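Local coordinates for protein CocE/NonD family hydrolase (Staphylococcus aureus subsp. aureus COL, PDB 3III) that probably hydrolyses ester or amide bonds as a serine hydrolase of the CocE/NonD family, with an alpha/beta-hydrolase catalytic domain, its natural substrate being unknown, at residues Pro110-Pro115 / Glu307-Gln312; Val202-Gly207 / Asp246-Arg251; Gly212-Trp217 / Gln236-His241; Gln312-Asp317 / Glu323-Lys328. All coordinates share one frame; numbering follows the deposited sequence.

Contact 1: residues Pro110-Pro115 / Glu307-Gln312; sequences PGFWVP and ENLERQ
The ring of F112 lies against the backbone and side chain of L309, and this is where 110-115 and 307-312 pack most tightly. L309 CB sits over one face of the ring, 3.9 Å from the F112 centroid and 18° off the ring normal, which meets the geometry of a CH-pi contact. On the same residue L309 O approaches F112 CZ to 3.5 Å, while CD1 reaches back toward the root of the ring, so the two side chains run past each other in opposite directions. F112 can reach this place because its CG is anti to the backbone N (chi1 172°), which sends the ring out from the short helix 110-113 toward helix 306-319. That longer helix packs on the large mixed sheet of the alpha/beta-hydrolase fold: Q312 touches I190 and W192 of strand 186-192, while W113 rests on V120 of strand 119-124. Beside F112, the indole of W113 points the edge of its six-membered ring, CZ2 and CH2, at Q312, with CZ2 standing 3.9 Å from Q312 CB. The amide and indole planes differ by 35°. A water joins the polar ends, accepting from W113 NE1 at 3.0 Å and donating to Q312 OE1 at 2.7 Å; the same OE1 also accepts from N166 ND2, so this buried oxygen has two donors. The contact is looser on the side of E310, a partly exposed residue whose chain bends at chi2. Its OE2 comes no nearer than 4.1 Å to F112 CE1, near the plane of the ring, and the carboxylate is instead paired with R306 in a salt bridge.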
# COMPACT_ATOMS: atom_id res chain seq x y z
N PRO A 110 -15.39 -3.16 16.00
CA PRO A 110 -16.41 -4.05 16.54
C PRO A 110 -17.84 -3.47 16.59
O PRO A 110 -18.80 -4.23 16.62
CB PRO A 110 -15.90 -4.39 17.93
CG PRO A 110 -14.87 -3.45 18.21
CD PRO A 110 -14.29 -2.95 16.95
N GLY A 111 -17.97 -2.14 16.59
CA GLY A 111 -19.27 -1.50 16.56
C GLY A 111 -19.98 -1.70 15.21
O GLY A 111 -21.20 -1.47 15.11
N PHE A 112 -19.22 -2.11 14.19
CA PHE A 112 -19.85 -2.47 12.87
C PHE A 112 -20.05 -3.96 12.78
O PHE A 112 -21.12 -4.45 12.43
CB PHE A 112 -19.02 -1.95 11.67
CG PHE A 112 -19.53 -2.46 10.32
CD1 PHE A 112 -20.71 -2.00 9.81
CD2 PHE A 112 -18.86 -3.44 9.62
CE1 PHE A 112 -21.22 -2.46 8.62
CE2 PHE A 112 -19.38 -3.92 8.42
CZ PHE A 112 -20.55 -3.44 7.91
N TRP A 113 -19.02 -4.73 13.12
CA TRP A 113 -19.08 -6.16 12.85
C TRP A 113 -19.89 -6.93 13.87
O TRP A 113 -20.69 -7.78 13.49
CB TRP A 113 -17.69 -6.76 12.72
CG TRP A 113 -16.99 -6.27 11.49
CD1 TRP A 113 -16.10 -5.27 11.43
CD2 TRP A 113 -17.19 -6.72 10.16
NE1 TRP A 113 -15.68 -5.08 10.15
CE2 TRP A 113 -16.35 -5.96 9.34
CE3 TRP A 113 -17.97 -7.72 9.58
CZ2 TRP A 113 -16.26 -6.16 7.99
CZ3 TRP A 113 -17.90 -7.91 8.24
CH2 TRP A 113 -17.06 -7.13 7.44
N VAL A 114 -19.72 -6.63 15.14
CA VAL A 114 -20.39 -7.40 16.17
C VAL A 114 -21.92 -7.30 16.13
O VAL A 114 -22.58 -8.30 16.30
CB VAL A 114 -19.79 -7.21 17.58
CG1 VAL A 114 -20.54 -8.05 18.58
CG2 VAL A 114 -18.33 -7.65 17.56
N PRO A 115 -22.50 -6.13 15.85
CA PRO A 115 -23.96 -6.08 15.73
C PRO A 115 -24.48 -6.86 14.54
O PRO A 115 -25.63 -7.24 14.50
CB PRO A 115 -24.25 -4.61 15.55
CG PRO A 115 -23.14 -3.96 16.28
CD PRO A 115 -21.93 -4.78 15.95
N GLU A 307 -20.06 2.46 2.26
CA GLU A 307 -20.16 1.56 1.11
C GLU A 307 -19.10 0.49 1.12
O GLU A 307 -19.37 -0.61 0.63
CB GLU A 307 -20.15 2.28 -0.24
CG GLU A 307 -18.95 3.03 -0.52
CD GLU A 307 -18.96 3.59 -1.97
OE1 GLU A 307 -20.04 3.76 -2.56
OE2 GLU A 307 -17.87 3.85 -2.49
N ASN A 308 -17.88 0.79 1.64
CA ASN A 308 -16.82 -0.22 1.65
C ASN A 308 -16.94 -1.18 2.80
O ASN A 308 -16.58 -2.38 2.68
CB ASN A 308 -15.43 0.47 1.53
CG ASN A 308 -15.24 1.09 0.14
OD1 ASN A 308 -15.73 0.54 -0.85
ND2 ASN A 308 -14.62 2.26 0.06
N LEU A 309 -17.52 -0.72 3.93
CA LEU A 309 -17.87 -1.67 5.00
C LEU A 309 -18.93 -2.64 4.48
O LEU A 309 -18.91 -3.81 4.79
CB LEU A 309 -18.34 -0.94 6.27
CG LEU A 309 -17.30 -0.07 6.96
CD1 LEU A 309 -17.92 0.66 8.21
CD2 LEU A 309 -16.12 -0.90 7.36
N GLU A 310 -19.90 -2.16 3.68
CA GLU A 310 -20.93 -3.03 3.22
C GLU A 310 -20.33 -4.04 2.19
O GLU A 310 -20.76 -5.20 2.14
CB GLU A 310 -22.13 -2.27 2.62
CG GLU A 310 -22.95 -1.36 3.52
CD GLU A 310 -23.77 -2.14 4.52
OE1 GLU A 310 -24.25 -3.25 4.15
OE2 GLU A 310 -23.91 -1.65 5.64
N ARG A 311 -19.34 -3.60 1.43
CA ARG A 311 -18.67 -4.48 0.45
C ARG A 311 -17.91 -5.59 1.19
O ARG A 311 -18.03 -6.79 0.86
CB ARG A 311 -17.74 -3.62 -0.43
CG ARG A 311 -16.90 -4.40 -1.48
CD ARG A 311 -15.73 -3.58 -2.00
NE ARG A 311 -16.03 -2.17 -2.14
CZ ARG A 311 -16.64 -1.64 -3.19
NH1 ARG A 311 -17.00 -2.44 -4.17
NH2 ARG A 311 -16.94 -0.30 -3.21
N GLN A 312 -17.15 -5.19 2.20
CA GLN A 312 -16.41 -6.13 3.09
C GLN A 312 -17.36 -7.15 3.69
O GLN A 312 -17.05 -8.34 3.74
CB GLN A 312 -15.68 -5.41 4.22
CG GLN A 312 -14.52 -4.45 3.83
CD GLN A 312 -14.13 -3.54 5.00
OE1 GLN A 312 -13.98 -3.99 6.14
NE2 GLN A 312 -13.90 -2.27 4.71
O HOH W 1 -13.85 -3.21 8.67

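Contact 2: residues Val202-Gly207 / Asp246-Arg251; sequences VAFHGG and DFWKQR
Segment 202-207 leaves the weakly bonded end of helix 198-203 at A203 and enters the short strand 204-205, whereas 246-251 starts as the helical turn 246-249 and then unwinds. Their backbones stay well apart, the nearest CA atoms being those of A203 and W248 at 9.6 Å, so side chains must bridge the gap. W248 does most of this. With CG beside its own backbone N (chi1 -72°), its indole is directed at A203 and F204, the benzene end taking the methyl group: A203 CB is 3.6 Å from W248 CH2 and 3.8 Å from CZ2. At the pyrrole end F204 CE2 comes to 3.7 Å from W248 NE1. The planes of the F204 ring and the indole are nearly perpendicular (88°), with the F204 centroid 5.7 Å from that of the five-membered ring, but the approach is oblique and fits neither a stack nor a T-shaped pair. F247 CE2 lies over the centre of one face of the W248 indole, 3.6 Å above the plane. The buried NE1 is satisfied by H241 O, which probably helps fix the rotation of the indole. Y214 of helix 213-224 touches both A203 and W248, M198 of helix 198-203 also packs on the indole, and Q238 of helix 234-240 lies against F204; the contact thus lies among four helices next to the two-stranded hairpin 204-205/208-209.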
# COMPACT_ATOMS: atom_id res chain seq x y z
N VAL A 202 9.15 -0.11 0.60
CA VAL A 202 9.25 0.86 1.70
C VAL A 202 10.71 1.20 2.10
O VAL A 202 10.99 2.35 2.37
CB VAL A 202 8.43 0.44 2.96
CG1 VAL A 202 9.00 -0.83 3.64
CG2 VAL A 202 8.34 1.62 3.95
N ALA A 203 11.59 0.18 2.20
CA ALA A 203 13.01 0.38 2.60
C ALA A 203 13.82 1.15 1.52
O ALA A 203 14.69 1.97 1.82
CB ALA A 203 13.70 -0.98 2.99
N PHE A 204 13.52 0.86 0.25
CA PHE A 204 14.17 1.49 -0.88
C PHE A 204 13.18 1.65 -2.00
O PHE A 204 12.29 0.83 -2.21
CB PHE A 204 15.35 0.65 -1.43
CG PHE A 204 16.38 0.23 -0.38
CD1 PHE A 204 17.59 0.95 -0.20
CD2 PHE A 204 16.14 -0.88 0.41
CE1 PHE A 204 18.49 0.60 0.79
CE2 PHE A 204 17.06 -1.26 1.35
CZ PHE A 204 18.23 -0.49 1.56
N HIS A 205 13.32 2.71 -2.74
CA HIS A 205 12.57 2.85 -3.98
C HIS A 205 13.52 2.79 -5.14
O HIS A 205 14.37 3.65 -5.27
CB HIS A 205 11.79 4.14 -3.99
CG HIS A 205 10.82 4.24 -2.88
ND1 HIS A 205 11.02 5.07 -1.81
CD2 HIS A 205 9.67 3.57 -2.64
CE1 HIS A 205 10.01 4.93 -0.96
NE2 HIS A 205 9.17 4.03 -1.45
N GLY A 206 13.40 1.75 -5.97
CA GLY A 206 14.37 1.61 -7.07
C GLY A 206 15.79 1.50 -6.59
O GLY A 206 16.73 1.84 -7.31
N GLY A 207 15.98 0.97 -5.37
CA GLY A 207 17.32 0.95 -4.82
C GLY A 207 17.74 2.19 -4.03
O GLY A 207 18.84 2.21 -3.42
N ASP A 246 19.87 -12.15 0.81
CA ASP A 246 19.11 -13.16 1.54
C ASP A 246 18.24 -12.54 2.64
O ASP A 246 17.13 -13.02 2.93
CB ASP A 246 20.05 -14.19 2.21
CG ASP A 246 20.77 -15.08 1.20
OD1 ASP A 246 20.39 -15.03 0.00
OD2 ASP A 246 21.70 -15.85 1.60
N PHE A 247 18.76 -11.52 3.33
CA PHE A 247 17.97 -10.78 4.32
C PHE A 247 16.63 -10.28 3.78
O PHE A 247 15.54 -10.59 4.34
CB PHE A 247 18.77 -9.61 4.89
CG PHE A 247 17.99 -8.80 5.89
CD1 PHE A 247 17.94 -9.20 7.22
CD2 PHE A 247 17.25 -7.70 5.48
CE1 PHE A 247 17.19 -8.49 8.13
CE2 PHE A 247 16.50 -6.99 6.38
CZ PHE A 247 16.47 -7.38 7.72
N TRP A 248 16.68 -9.50 2.70
CA TRP A 248 15.48 -8.92 2.13
C TRP A 248 14.59 -9.93 1.41
O TRP A 248 13.38 -9.72 1.36
CB TRP A 248 15.79 -7.74 1.19
CG TRP A 248 16.25 -6.49 1.92
CD1 TRP A 248 17.46 -5.86 1.79
CD2 TRP A 248 15.55 -5.77 2.92
NE1 TRP A 248 17.49 -4.74 2.59
CE2 TRP A 248 16.34 -4.68 3.30
CE3 TRP A 248 14.27 -5.89 3.49
CZ2 TRP A 248 15.91 -3.73 4.27
CZ3 TRP A 248 13.87 -4.97 4.45
CH2 TRP A 248 14.71 -3.93 4.85
N LYS A 249 15.17 -11.00 0.84
CA LYS A 249 14.35 -12.05 0.23
C LYS A 249 13.40 -12.68 1.23
O LYS A 249 12.31 -13.08 0.88
CB LYS A 249 15.23 -13.12 -0.46
CG LYS A 249 15.92 -12.62 -1.74
CD LYS A 249 17.02 -13.55 -2.29
CE LYS A 249 17.65 -12.95 -3.53
NZ LYS A 249 18.64 -13.86 -4.12
N GLN A 250 13.81 -12.77 2.49
CA GLN A 250 12.93 -13.26 3.56
C GLN A 250 11.84 -12.27 3.95
O GLN A 250 10.94 -12.63 4.76
CB GLN A 250 13.75 -13.58 4.80
CG GLN A 250 14.70 -14.72 4.59
CD GLN A 250 15.53 -14.97 5.80
OE1 GLN A 250 15.00 -15.34 6.85
NE2 GLN A 250 16.84 -14.77 5.69
N ARG A 251 11.87 -11.06 3.37
CA ARG A 251 10.82 -10.04 3.60
C ARG A 251 9.99 -9.71 2.35
O ARG A 251 9.30 -8.66 2.29
CB ARG A 251 11.38 -8.76 4.22
CG ARG A 251 12.32 -8.95 5.43
CD ARG A 251 11.62 -9.61 6.59
NE ARG A 251 11.22 -8.68 7.66
CZ ARG A 251 12.03 -8.26 8.64
NH1 ARG A 251 13.32 -8.64 8.66
NH2 ARG A 251 11.57 -7.44 9.58

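Contact 3: residues Gly212-Trp217 / Gln236-His241; sequences GFYRFW and QAQQEH
Helices 213-217 and 236-240 run roughly antiparallel, at 144° between their directions, with axes 11.7 Å apart at closest approach and R215 and Q238 as the nearest CA pair. At that separation the contact depends on long side chains, and Q238 carries it. Its CG is turned opposite the backbone nitrogen (chi1 -178°) and the chain stays extended beyond, which lifts the amide between Y214 and R215. The arginine crosses Q238 at about a right angle and grips one oxygen side-on with two nitrogens: NE donates to Q238 OE1 at 2.9 Å and NH2 to the same atom at 3.0 Å. Both bonds lie close to the guanidinium plane, yet they meet the acceptor differently. NE arrives in the carbonyl plane on a lone pair, whereas NH2 comes in from 55° above it. The NE2 end of the amide lies obliquely beside the Y214 ring, with Y214 CD2 3.4 Å from Q238 NE2. Q238 CB packs on the same ring, 3.7 Å from Y214 CE2. At its far end the tyrosine hydroxyl is held by L234 O. Q239, bent at chi2, brings its NE2 to 3.9 Å from R215 NH2 without a bond. The remaining polar ends are served from nearby: R215 NH1 forms a salt bridge with E535, and Q238 NE2 donates to A203 O and D210 O. With OE1 turned to a cation and NE2 to two carbonyl oxygens, the amide's flip state is well determined, and the positive charge of R215 would probably polarise its C=O and strengthen donation from NE2.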
# COMPACT_ATOMS: atom_id res chain seq x y z
N GLY A 212 12.89 8.91 4.94
CA GLY A 212 11.75 9.51 5.58
C GLY A 212 10.85 8.53 6.28
O GLY A 212 11.23 7.97 7.33
N PHE A 213 9.69 8.28 5.68
CA PHE A 213 8.68 7.40 6.26
C PHE A 213 9.22 6.07 6.86
O PHE A 213 8.90 5.73 8.01
CB PHE A 213 7.56 7.06 5.30
CG PHE A 213 6.55 6.18 5.92
CD1 PHE A 213 5.58 6.70 6.76
CD2 PHE A 213 6.58 4.82 5.70
CE1 PHE A 213 4.64 5.84 7.37
CE2 PHE A 213 5.64 3.98 6.27
CZ PHE A 213 4.67 4.49 7.11
N TYR A 214 10.06 5.38 6.10
CA TYR A 214 10.63 4.10 6.58
C TYR A 214 11.26 4.21 7.96
O TYR A 214 11.05 3.34 8.85
CB TYR A 214 11.66 3.58 5.60
CG TYR A 214 12.36 2.30 6.06
CD1 TYR A 214 11.71 1.06 5.93
CD2 TYR A 214 13.64 2.33 6.65
CE1 TYR A 214 12.35 -0.10 6.36
CE2 TYR A 214 14.27 1.20 7.08
CZ TYR A 214 13.62 -0.05 6.90
OH TYR A 214 14.26 -1.19 7.32
N ARG A 215 12.05 5.24 8.13
CA ARG A 215 12.75 5.50 9.37
C ARG A 215 11.81 6.02 10.44
O ARG A 215 11.88 5.61 11.58
CB ARG A 215 13.93 6.44 9.15
CG ARG A 215 14.93 5.91 8.16
CD ARG A 215 16.16 6.78 7.95
NE ARG A 215 17.05 6.11 6.99
CZ ARG A 215 18.20 6.59 6.57
NH1 ARG A 215 18.62 7.79 6.96
NH2 ARG A 215 18.94 5.88 5.74
N PHE A 216 10.88 6.88 10.06
CA PHE A 216 9.85 7.37 10.98
C PHE A 216 9.00 6.20 11.56
O PHE A 216 8.74 6.09 12.79
CB PHE A 216 8.97 8.30 10.19
CG PHE A 216 7.65 8.66 10.86
CD1 PHE A 216 7.63 9.58 11.90
CD2 PHE A 216 6.44 8.14 10.39
CE1 PHE A 216 6.41 9.93 12.48
CE2 PHE A 216 5.25 8.51 10.95
CZ PHE A 216 5.25 9.40 12.01
N TRP A 217 8.67 5.29 10.67
CA TRP A 217 7.85 4.13 10.98
C TRP A 217 8.64 3.22 11.92
O TRP A 217 8.13 2.76 12.96
CB TRP A 217 7.50 3.42 9.67
CG TRP A 217 6.90 2.11 9.83
CD1 TRP A 217 5.64 1.84 10.22
CD2 TRP A 217 7.54 0.84 9.60
NE1 TRP A 217 5.45 0.48 10.28
CE2 TRP A 217 6.60 -0.15 9.90
CE3 TRP A 217 8.81 0.45 9.19
CZ2 TRP A 217 6.87 -1.52 9.76
CZ3 TRP A 217 9.08 -0.92 9.05
CH2 TRP A 217 8.13 -1.87 9.35
N GLN A 236 19.31 -0.08 11.02
CA GLN A 236 20.60 -0.68 10.71
C GLN A 236 20.49 -1.70 9.55
O GLN A 236 21.41 -1.80 8.71
CB GLN A 236 21.24 -1.31 11.97
CG GLN A 236 22.61 -1.95 11.72
CD GLN A 236 23.66 -0.98 11.12
OE1 GLN A 236 23.61 0.23 11.37
NE2 GLN A 236 24.65 -1.52 10.35
N ALA A 237 19.36 -2.41 9.46
CA ALA A 237 19.15 -3.40 8.39
C ALA A 237 19.20 -2.68 7.04
O ALA A 237 19.88 -3.14 6.09
CB ALA A 237 17.78 -4.22 8.58
N GLN A 238 18.61 -1.49 6.98
CA GLN A 238 18.61 -0.68 5.75
C GLN A 238 20.02 -0.22 5.41
O GLN A 238 20.41 -0.20 4.27
CB GLN A 238 17.71 0.55 5.88
CG GLN A 238 17.60 1.45 4.59
CD GLN A 238 16.87 2.77 4.92
OE1 GLN A 238 17.20 3.42 5.90
NE2 GLN A 238 15.85 3.14 4.13
N GLN A 239 20.78 0.18 6.41
CA GLN A 239 22.15 0.57 6.17
C GLN A 239 22.96 -0.58 5.57
O GLN A 239 23.75 -0.40 4.68
CB GLN A 239 22.84 0.88 7.51
CG GLN A 239 22.44 2.13 8.21
CD GLN A 239 22.97 3.32 7.51
OE1 GLN A 239 24.14 3.72 7.72
NE2 GLN A 239 22.14 3.90 6.64
N GLU A 240 22.87 -1.76 6.17
CA GLU A 240 23.81 -2.83 5.87
C GLU A 240 23.34 -3.83 4.82
O GLU A 240 24.11 -4.73 4.44
CB GLU A 240 24.24 -3.54 7.20
CG GLU A 240 23.18 -4.44 7.75
CD GLU A 240 23.31 -4.76 9.24
OE1 GLU A 240 22.48 -5.61 9.70
OE2 GLU A 240 24.14 -4.17 9.94
N HIS A 241 22.12 -3.67 4.32
CA HIS A 241 21.59 -4.52 3.24
C HIS A 241 21.09 -3.63 2.07
O HIS A 241 19.88 -3.48 1.85
CB HIS A 241 20.48 -5.40 3.77
CG HIS A 241 20.94 -6.41 4.79
ND1 HIS A 241 21.66 -7.53 4.45
CD2 HIS A 241 20.78 -6.47 6.14
CE1 HIS A 241 21.93 -8.23 5.53
NE2 HIS A 241 21.40 -7.63 6.57

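Contact 4: residues Gln312-Asp317 / Glu323-Lys328; sequences QKSFFD and ENNDWK
F315 meets W327 from its CB outward. CB itself stands over the six-membered ring of the indole, 3.8 Å from its centroid and only 4° off the normal, a clear CH-pi contact. CG, trans to the backbone N (chi1 173°), then carries the phenyl ring along the same face, and F315 CD1 comes to 3.6 Å from W327 CE2 and is equally near NE1. The result is an offset edge-to-face pair, with the edge of F315 toward the indole face and planes at 62°. Beyond W327, the phenyl ring meets Y319 of its own helix, and the side chain also touches I190 of strand 186-192. S314 OG sits in the indole plane at its rim. Beside the rings, N325 ND2 donates to S314 O at 3.0 Å, nearly straight, and E323 N donates to D317 O. A water donates to both D317 OD2 and E323 OE2 and accepts from N325 ND2; with K313 NZ, salt-bridged to D317 OD2, it probably eases the closeness of the two carboxylates. D317 OD1 is hydrogen-bonded to Y118 OH. N325 OD1 accepts from W327 N, closing an Asx turn that leads into the 3-10 segment before strand 333-338 of the central alpha/beta-hydrolase sheet.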
# COMPACT_ATOMS: atom_id res chain seq x y z
N GLN A 312 -17.15 -5.19 2.20
CA GLN A 312 -16.41 -6.13 3.09
C GLN A 312 -17.36 -7.15 3.69
O GLN A 312 -17.05 -8.34 3.74
CB GLN A 312 -15.68 -5.41 4.22
CG GLN A 312 -14.52 -4.45 3.83
CD GLN A 312 -14.13 -3.54 5.00
OE1 GLN A 312 -13.98 -3.99 6.14
NE2 GLN A 312 -13.90 -2.27 4.71
N LYS A 313 -18.51 -6.66 4.15
CA LYS A 313 -19.48 -7.51 4.82
C LYS A 313 -20.12 -8.48 3.82
O LYS A 313 -20.36 -9.63 4.15
CB LYS A 313 -20.55 -6.65 5.55
CG LYS A 313 -21.68 -7.49 6.28
CD LYS A 313 -22.65 -6.53 7.07
CE LYS A 313 -24.05 -6.60 6.53
NZ LYS A 313 -24.63 -8.06 6.47
N SER A 314 -20.38 -8.04 2.59
CA SER A 314 -20.97 -8.91 1.62
C SER A 314 -20.01 -10.09 1.30
O SER A 314 -20.43 -11.25 1.22
CB SER A 314 -21.38 -8.14 0.35
OG SER A 314 -21.82 -9.11 -0.63
N PHE A 315 -18.72 -9.79 1.19
CA PHE A 315 -17.66 -10.78 0.94
C PHE A 315 -17.57 -11.76 2.10
O PHE A 315 -17.59 -12.98 1.91
CB PHE A 315 -16.36 -10.03 0.72
CG PHE A 315 -15.12 -10.87 0.60
CD1 PHE A 315 -14.88 -11.66 -0.53
CD2 PHE A 315 -14.15 -10.82 1.59
CE1 PHE A 315 -13.70 -12.39 -0.65
CE2 PHE A 315 -12.96 -11.54 1.48
CZ PHE A 315 -12.74 -12.34 0.34
N PHE A 316 -17.56 -11.23 3.31
CA PHE A 316 -17.47 -12.09 4.50
C PHE A 316 -18.77 -12.87 4.77
O PHE A 316 -18.69 -13.96 5.28
CB PHE A 316 -17.07 -11.30 5.75
CG PHE A 316 -15.57 -11.12 5.94
CD1 PHE A 316 -14.62 -11.68 5.12
CD2 PHE A 316 -15.12 -10.31 7.00
CE1 PHE A 316 -13.23 -11.47 5.35
CE2 PHE A 316 -13.78 -10.16 7.28
CZ PHE A 316 -12.82 -10.73 6.43
N ASP A 317 -19.94 -12.32 4.45
CA ASP A 317 -21.17 -13.06 4.61
C ASP A 317 -21.13 -14.27 3.68
O ASP A 317 -21.58 -15.39 4.04
CB ASP A 317 -22.41 -12.23 4.25
CG ASP A 317 -22.77 -11.16 5.27
OD1 ASP A 317 -22.27 -11.16 6.42
OD2 ASP A 317 -23.62 -10.35 4.88
N GLU A 323 -23.27 -17.79 3.32
CA GLU A 323 -24.57 -17.35 2.84
C GLU A 323 -24.54 -17.27 1.31
O GLU A 323 -23.52 -16.89 0.70
CB GLU A 323 -24.87 -16.01 3.50
CG GLU A 323 -26.13 -15.34 3.13
CD GLU A 323 -26.25 -13.96 3.80
OE1 GLU A 323 -25.73 -13.77 4.95
OE2 GLU A 323 -26.81 -13.08 3.13
N ASN A 324 -25.62 -17.73 0.68
CA ASN A 324 -25.69 -17.72 -0.75
C ASN A 324 -26.17 -16.34 -1.20
O ASN A 324 -27.31 -16.17 -1.63
CB ASN A 324 -26.62 -18.83 -1.25
CG ASN A 324 -26.02 -20.25 -1.05
OD1 ASN A 324 -24.80 -20.44 -1.08
ND2 ASN A 324 -26.88 -21.23 -0.83
N ASN A 325 -25.32 -15.34 -1.05
CA ASN A 325 -25.69 -14.01 -1.44
C ASN A 325 -25.15 -13.84 -2.86
O ASN A 325 -24.72 -14.79 -3.51
CB ASN A 325 -25.24 -12.97 -0.38
CG ASN A 325 -23.73 -12.79 -0.31
OD1 ASN A 325 -23.00 -13.32 -1.15
ND2 ASN A 325 -23.26 -12.07 0.72
N ASP A 326 -25.14 -12.65 -3.39
CA ASP A 326 -24.72 -12.60 -4.79
C ASP A 326 -23.29 -12.08 -4.92
O ASP A 326 -22.94 -11.44 -5.92
CB ASP A 326 -25.72 -11.75 -5.54
CG ASP A 326 -27.10 -12.30 -5.38
OD1 ASP A 326 -27.36 -13.43 -5.87
OD2 ASP A 326 -27.91 -11.70 -4.67
N TRP A 327 -22.46 -12.40 -3.93
CA TRP A 327 -21.08 -11.80 -3.92
C TRP A 327 -20.33 -12.05 -5.22
O TRP A 327 -19.65 -11.15 -5.75
CB TRP A 327 -20.19 -12.31 -2.75
CG TRP A 327 -18.82 -11.89 -2.97
CD1 TRP A 327 -17.83 -12.64 -3.46
CD2 TRP A 327 -18.32 -10.57 -2.84
NE1 TRP A 327 -16.70 -11.87 -3.65
CE2 TRP A 327 -16.97 -10.60 -3.25
CE3 TRP A 327 -18.85 -9.37 -2.37
CZ2 TRP A 327 -16.19 -9.50 -3.25
CZ3 TRP A 327 -18.06 -8.26 -2.37
CH2 TRP A 327 -16.72 -8.33 -2.77
N LYS A 328 -20.41 -13.27 -5.72
CA LYS A 328 -19.63 -13.64 -6.87
C LYS A 328 -20.09 -12.99 -8.17
O LYS A 328 -19.45 -13.16 -9.18
CB LYS A 328 -19.60 -15.18 -6.98
CG LYS A 328 -18.92 -15.81 -5.70
CD LYS A 328 -18.46 -17.25 -5.85
CE LYS A 328 -17.48 -17.40 -6.98
NZ LYS A 328 -16.78 -18.71 -7.00
O HOH W 2 -25.00 -10.78 2.56

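The four contacts form two pairs on opposite sides of the chain's centre. Contacts 1 and 4 have centres about 12 Å apart and share Q312 on helix 306-319; they touch directly where W113 CH2 lies 3.6 Å from K313 CA and R311 O 3.5 Å from W327 CZ3. Contacts 2 and 3, about 10 Å apart between centres, interlock through the polar ends of W248 and Q238, and also by packing, F204 CZ standing 3.4 Å from H241 O. The pairs stand about 35 to 40 Å apart between centres. A bound palmitic acid lies near contact 3, about 11 Å from the side chain of Y214, and touches F216 on the same helix.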